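Local coordinates for protein glycosyl transferase family 8 (Streptococcus pneumoniae, PDB 5GVV) that transfers galactose from UDP-galactose to the terminal glucose of the already glycosylated serine-rich repeat protein PsrP, at residues A[336-346]-A[358-366]. Numbering follows the deposited sequence.
Sequences LEQIVIASDLY and AYEFVLKYK
Glu337 lies across one face of the Phe361 ring where the helical segments 336-342 and 358-364 pass, their axes 9.7 Å apart and inclined at 36°. With CG anti to the backbone N (chi1 175°) and the chain extended beyond it, the glutamate reaches over the gap: its CB makes a CH-pi contact 3.9 Å from the Phe361 centroid, and its carboxylate stacks on the ring, the planes 17° apart. Leu336 CD1 abuts the ring's edge, 3.7 Å from Phe361 CD2.

The side facing the sheet is buried and largely apolar. Val362 CG2 rests 3.7 Å from Tyr346 CG, and the Tyr346 hydroxyl, near Ala358 CB, bonds to the backbone N of Leu283 on strand 278-283. The partly exposed side is packed just as closely: Ile341 CG1 sits 3.5 Å from the Tyr365 centroid, with Lys364 CG over the opposite face. Only its rim is looser and polar, Lys364 NZ staying 5.5 Å from Glu337 OE2.

Helix 356-364, the crossover of a beta-alpha-beta unit, thus packs on helix 333-342 beside a parallel sheet of Rossmann-like strand order. Tyr365 OH donates to Glu337 OE2 at 2.6 Å from above the carboxylate plane, which probably steadies the charge and, with the Phe361 stack, fixes the carboxylate's rotation.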
ATOM      1  N   LEU A 336     -24.205   2.996  16.956  1.00 14.87           N
ATOM      2  CA  LEU A 336     -25.391   3.465  16.243  1.00 12.98           C
ATOM      3  C   LEU A 336     -25.889   4.780  16.850  1.00 16.10           C
ATOM      4  O   LEU A 336     -26.272   5.697  16.122  1.00 12.11           O
ATOM      5  CB  LEU A 336     -26.488   2.393  16.285  1.00 14.29           C
ATOM      6  CG  LEU A 336     -27.823   2.549  15.538  1.00 16.14           C
ATOM      7  CD1 LEU A 336     -28.941   2.980  16.466  1.00 18.18           C
ATOM      8  CD2 LEU A 336     -27.724   3.489  14.330  1.00 17.07           C
ATOM      9  N   GLU A 337     -25.872   4.880  18.178  1.00 15.12           N
ATOM     10  CA  GLU A 337     -26.330   6.102  18.841  1.00 16.82           C
ATOM     11  C   GLU A 337     -25.540   7.330  18.382  1.00 15.81           C
ATOM     12  O   GLU A 337     -26.122   8.396  18.157  1.00 12.58           O
ATOM     13  CB  GLU A 337     -26.263   5.969  20.369  1.00 18.99           C
ATOM     14  CG  GLU A 337     -26.628   7.261  21.105  1.00 18.26           C
ATOM     15  CD  GLU A 337     -26.765   7.088  22.610  1.00 18.44           C
ATOM     16  OE1 GLU A 337     -26.011   6.288  23.206  1.00 21.91           O
ATOM     17  OE2 GLU A 337     -27.625   7.776  23.197  1.00 23.33           O
ATOM     18  N   GLN A 338     -24.221   7.182  18.239  1.00 13.58           N
ATOM     19  CA  GLN A 338     -23.382   8.306  17.831  1.00 17.08           C
ATOM     20  C   GLN A 338     -23.655   8.712  16.385  1.00 15.43           C
ATOM     21  O   GLN A 338     -23.582   9.895  16.040  1.00 16.73           O
ATOM     22  CB  GLN A 338     -21.896   7.983  18.023  1.00 17.02           C
ATOM     23  CG  GLN A 338     -21.487   7.784  19.485  1.00 17.30           C
ATOM     24  CD  GLN A 338     -21.931   8.935  20.370  1.00 19.40           C
ATOM     25  OE1 GLN A 338     -21.648  10.098  20.081  1.00 20.82           O
ATOM     26  NE2 GLN A 338     -22.645   8.620  21.446  1.00 19.80           N
ATOM     27  N   ILE A 339     -23.963   7.731  15.541  1.00 13.54           N
ATOM     28  CA  ILE A 339     -24.314   8.006  14.148  1.00 16.74           C
ATOM     29  C   ILE A 339     -25.653   8.743  14.067  1.00 15.73           C
ATOM     30  O   ILE A 339     -25.809   9.670  13.270  1.00 18.43           O
ATOM     31  CB  ILE A 339     -24.349   6.711  13.299  1.00 14.90           C
ATOM     32  CG1 ILE A 339     -22.959   6.072  13.267  1.00 16.42           C
ATOM     33  CG2 ILE A 339     -24.822   6.997  11.869  1.00 16.08           C
ATOM     34  CD1 ILE A 339     -22.897   4.710  12.584  1.00 16.47           C
ATOM     35  N   VAL A 340     -26.611   8.340  14.898  1.00 14.28           N
ATOM     36  CA  VAL A 340     -27.914   9.004  14.928  1.00 14.46           C
ATOM     37  C   VAL A 340     -27.777  10.478  15.321  1.00 15.64           C
ATOM     38  O   VAL A 340     -28.326  11.356  14.653  1.00 18.19           O
ATOM     39  CB  VAL A 340     -28.903   8.287  15.871  1.00 18.23           C
ATOM     40  CG1 VAL A 340     -30.214   9.058  15.952  1.00 17.07           C
ATOM     41  CG2 VAL A 340     -29.169   6.869  15.377  1.00 15.39           C
ATOM     42  N   ILE A 341     -27.035  10.747  16.394  1.00 16.18           N
ATOM     43  CA  ILE A 341     -26.758  12.119  16.823  1.00 15.94           C
ATOM     44  C   ILE A 341     -26.178  12.955  15.680  1.00 17.84           C
ATOM     45  O   ILE A 341     -26.494  14.136  15.532  1.00 18.16           O
ATOM     46  CB  ILE A 341     -25.774  12.135  18.017  1.00 18.10           C
ATOM     47  CG1 ILE A 341     -26.398  11.458  19.240  1.00 18.89           C
ATOM     48  CG2 ILE A 341     -25.345  13.557  18.364  1.00 17.20           C
ATOM     49  CD1 ILE A 341     -25.438  11.339  20.415  1.00 20.91           C
ATOM     50  N   ALA A 342     -25.342  12.325  14.862  1.00 20.46           N
ATOM     51  CA  ALA A 342     -24.674  13.005  13.755  1.00 21.10           C
ATOM     52  C   ALA A 342     -25.530  13.129  12.490  1.00 25.42           C
ATOM     53  O   ALA A 342     -25.140  13.819  11.543  1.00 28.69           O
ATOM     54  CB  ALA A 342     -23.367  12.304  13.440  1.00 21.29           C
ATOM     55  N   SER A 343     -26.685  12.468  12.462  1.00 20.15           N
ATOM     56  CA  SER A 343     -27.508  12.460  11.252  1.00 22.35           C
ATOM     57  C   SER A 343     -28.578  13.551  11.254  1.00 21.71           C
ATOM     58  O   SER A 343     -28.877  14.132  12.298  1.00 19.11           O
ATOM     59  CB  SER A 343     -28.144  11.085  11.052  1.00 19.84           C
ATOM     60  OG  SER A 343     -27.148  10.082  10.982  1.00 23.90           O
ATOM     61  N   ASP A 344     -29.137  13.825  10.076  1.00 18.85           N
ATOM     62  CA  ASP A 344     -30.159  14.854   9.914  1.00 19.70           C
ATOM     63  C   ASP A 344     -31.548  14.237   9.843  1.00 19.36           C
ATOM     64  O   ASP A 344     -32.549  14.902  10.124  1.00 17.39           O
ATOM     65  CB  ASP A 344     -29.928  15.633   8.616  1.00 20.50           C
ATOM     66  CG  ASP A 344     -28.644  16.432   8.624  1.00 22.45           C
ATOM     67  OD1 ASP A 344     -28.455  17.245   9.552  1.00 25.47           O
ATOM     68  OD2 ASP A 344     -27.826  16.251   7.696  1.00 18.37           O
ATOM     69  N   LEU A 345     -31.611  12.965   9.458  1.00 16.20           N
ATOM     70  CA  LEU A 345     -32.893  12.346   9.139  1.00 16.56           C
ATOM     71  C   LEU A 345     -32.827  10.828   9.244  1.00 16.12           C
ATOM     72  O   LEU A 345     -31.938  10.202   8.656  1.00 17.38           O
ATOM     73  CB  LEU A 345     -33.305  12.743   7.717  1.00 14.78           C
ATOM     74  CG  LEU A 345     -34.549  12.054   7.153  1.00 15.05           C
ATOM     75  CD1 LEU A 345     -35.772  12.469   7.945  1.00 16.94           C
ATOM     76  CD2 LEU A 345     -34.718  12.399   5.696  1.00 19.08           C
ATOM     77  N   TYR A 346     -33.756  10.234   9.989  1.00 12.20           N
ATOM     78  CA  TYR A 346     -33.821   8.779  10.072  1.00 12.00           C
ATOM     79  C   TYR A 346     -34.733   8.228   8.978  1.00 15.21           C
ATOM     80  O   TYR A 346     -35.843   8.729   8.776  1.00 13.73           O
ATOM     81  CB  TYR A 346     -34.310   8.319  11.456  1.00 10.98           C
ATOM     82  CG  TYR A 346     -34.093   6.837  11.672  1.00 13.70           C
ATOM     83  CD1 TYR A 346     -35.032   5.904  11.243  1.00 17.09           C
ATOM     84  CD2 TYR A 346     -32.934   6.369  12.274  1.00 15.99           C
ATOM     85  CE1 TYR A 346     -34.824   4.548  11.417  1.00 16.83           C
ATOM     86  CE2 TYR A 346     -32.716   5.018  12.451  1.00 15.12           C
ATOM     87  CZ  TYR A 346     -33.664   4.115  12.023  1.00 16.18           C
ATOM     88  OH  TYR A 346     -33.447   2.764  12.196  1.00 15.17           O
ATOM     89  N   ALA A 358     -33.658   2.615  18.567  1.00 28.29           N
ATOM     90  CA  ALA A 358     -33.349   3.545  17.489  1.00 25.74           C
ATOM     91  C   ALA A 358     -34.389   4.664  17.485  1.00 23.33           C
ATOM     92  O   ALA A 358     -34.045   5.837  17.346  1.00 21.31           O
ATOM     93  CB  ALA A 358     -33.315   2.830  16.153  1.00 27.00           C
ATOM     94  N   TYR A 359     -35.658   4.293  17.646  1.00 24.20           N
ATOM     95  CA  TYR A 359     -36.733   5.266  17.809  1.00 25.70           C
ATOM     96  C   TYR A 359     -36.470   6.124  19.048  1.00 23.14           C
ATOM     97  O   TYR A 359     -36.712   7.335  19.043  1.00 22.24           O
ATOM     98  CB  TYR A 359     -38.091   4.560  17.940  1.00 23.38           C
ATOM     99  CG  TYR A 359     -38.527   3.787  16.712  1.00 23.48           C
ATOM    100  CD1 TYR A 359     -38.321   4.291  15.437  1.00 25.67           C
ATOM    101  CD2 TYR A 359     -39.149   2.548  16.831  1.00 27.07           C
ATOM    102  CE1 TYR A 359     -38.720   3.584  14.313  1.00 24.36           C
ATOM    103  CE2 TYR A 359     -39.549   1.836  15.716  1.00 27.61           C
ATOM    104  CZ  TYR A 359     -39.331   2.360  14.459  1.00 23.68           C
ATOM    105  OH  TYR A 359     -39.725   1.658  13.341  1.00 25.78           O
ATOM    106  N   GLU A 360     -35.977   5.490  20.111  1.00 25.54           N
ATOM    107  CA  GLU A 360     -35.646   6.211  21.336  1.00 24.85           C
ATOM    108  C   GLU A 360     -34.569   7.253  21.069  1.00 25.01           C
ATOM    109  O   GLU A 360     -34.702   8.406  21.478  1.00 23.66           O
ATOM    110  CB  GLU A 360     -35.187   5.245  22.430  1.00 29.04           C
ATOM    111  CG  GLU A 360     -36.305   4.389  23.009  1.00 32.66           C
ATOM    112  CD  GLU A 360     -36.088   4.077  24.474  1.00 42.33           C
ATOM    113  OE1 GLU A 360     -36.939   3.385  25.071  1.00 49.47           O
ATOM    114  OE2 GLU A 360     -35.062   4.528  25.030  1.00 42.95           O
ATOM    115  N   PHE A 361     -33.509   6.846  20.372  1.00 24.22           N
ATOM    116  CA  PHE A 361     -32.452   7.775  19.995  1.00 23.31           C
ATOM    117  C   PHE A 361     -33.033   8.871  19.107  1.00 21.44           C
ATOM    118  O   PHE A 361     -32.710  10.047  19.274  1.00 23.62           O
ATOM    119  CB  PHE A 361     -31.316   7.048  19.265  1.00 22.82           C
ATOM    120  CG  PHE A 361     -30.635   5.988  20.089  1.00 22.89           C
ATOM    121  CD1 PHE A 361     -30.658   6.038  21.480  1.00 28.99           C
ATOM    122  CD2 PHE A 361     -29.971   4.937  19.471  1.00 23.13           C
ATOM    123  CE1 PHE A 361     -30.028   5.059  22.235  1.00 26.44           C
ATOM    124  CE2 PHE A 361     -29.342   3.955  20.219  1.00 19.94           C
ATOM    125  CZ  PHE A 361     -29.372   4.014  21.599  1.00 25.59           C
ATOM    126  N   VAL A 362     -33.895   8.480  18.171  1.00 22.08           N
ATOM    127  CA  VAL A 362     -34.538   9.431  17.258  1.00 23.06           C
ATOM    128  C   VAL A 362     -35.325  10.510  18.012  1.00 22.61           C
ATOM    129  O   VAL A 362     -35.171  11.703  17.741  1.00 24.13           O
ATOM    130  CB  VAL A 362     -35.458   8.715  16.245  1.00 20.39           C
ATOM    131  CG1 VAL A 362     -36.403   9.702  15.584  1.00 19.84           C
ATOM    132  CG2 VAL A 362     -34.629   8.000  15.190  1.00 21.92           C
ATOM    133  N   LEU A 363     -36.159  10.084  18.959  1.00 22.99           N
ATOM    134  CA  LEU A 363     -36.932  11.008  19.791  1.00 24.16           C
ATOM    135  C   LEU A 363     -36.043  11.891  20.662  1.00 24.60           C
ATOM    136  O   LEU A 363     -36.206  13.113  20.715  1.00 23.85           O
ATOM    137  CB  LEU A 363     -37.887  10.222  20.688  1.00 25.75           C
ATOM    138  CG  LEU A 363     -39.263   9.908  20.114  1.00 30.78           C
ATOM    139  CD1 LEU A 363     -40.028   8.948  21.020  1.00 35.61           C
ATOM    140  CD2 LEU A 363     -40.043  11.197  19.913  1.00 32.50           C
ATOM    141  N   LYS A 364     -35.111  11.246  21.352  1.00 22.81           N
ATOM    142  CA  LYS A 364     -34.217  11.898  22.301  1.00 22.49           C
ATOM    143  C   LYS A 364     -33.411  13.029  21.663  1.00 24.50           C
ATOM    144  O   LYS A 364     -33.229  14.088  22.266  1.00 27.88           O
ATOM    145  CB  LYS A 364     -33.291  10.838  22.905  1.00 25.49           C
ATOM    146  CG  LYS A 364     -32.276  11.332  23.918  1.00 28.23           C
ATOM    147  CD  LYS A 364     -31.701  10.143  24.681  1.00 25.49           C
ATOM    148  CE  LYS A 364     -30.320  10.431  25.240  1.00 28.75           C
ATOM    149  NZ  LYS A 364     -30.317  11.525  26.246  1.00 32.00           N
ATOM    150  N   TYR A 365     -32.954  12.819  20.433  1.00 22.02           N
ATOM    151  CA  TYR A 365     -32.134  13.819  19.759  1.00 24.66           C
ATOM    152  C   TYR A 365     -32.934  14.645  18.737  1.00 26.34           C
ATOM    153  O   TYR A 365     -32.362  15.355  17.904  1.00 27.32           O
ATOM    154  CB  TYR A 365     -30.892  13.155  19.151  1.00 20.51           C
ATOM    155  CG  TYR A 365     -30.061  12.418  20.195  1.00 21.58           C
ATOM    156  CD1 TYR A 365     -29.360  13.116  21.168  1.00 22.39           C
ATOM    157  CD2 TYR A 365     -29.990  11.027  20.208  1.00 19.41           C
ATOM    158  CE1 TYR A 365     -28.609  12.455  22.128  1.00 20.25           C
ATOM    159  CE2 TYR A 365     -29.240  10.355  21.161  1.00 19.47           C
ATOM    160  CZ  TYR A 365     -28.553  11.075  22.120  1.00 24.87           C
ATOM    161  OH  TYR A 365     -27.804  10.411  23.068  1.00 25.62           O
ATOM    162  N   LYS A 366     -34.260  14.556  18.837  1.00 23.45           N
ATOM    163  CA  LYS A 366     -35.182  15.351  18.018  1.00 26.60           C
ATOM    164  C   LYS A 366     -34.942  15.236  16.518  1.00 25.65           C
ATOM    165  O   LYS A 366     -34.900  16.251  15.818  1.00 25.04           O
ATOM    166  CB  LYS A 366     -35.144  16.832  18.409  1.00 29.81           C
ATOM    167  CG  LYS A 366     -36.079  17.221  19.546  1.00 32.04           C
ATOM    168  CD  LYS A 366     -35.370  17.138  20.880  1.00 37.24           C
ATOM    169  CE  LYS A 366     -34.078  17.941  20.862  1.00 37.63           C
ATOM    170  NZ  LYS A 366     -33.193  17.636  22.025  1.00 42.34           N
TER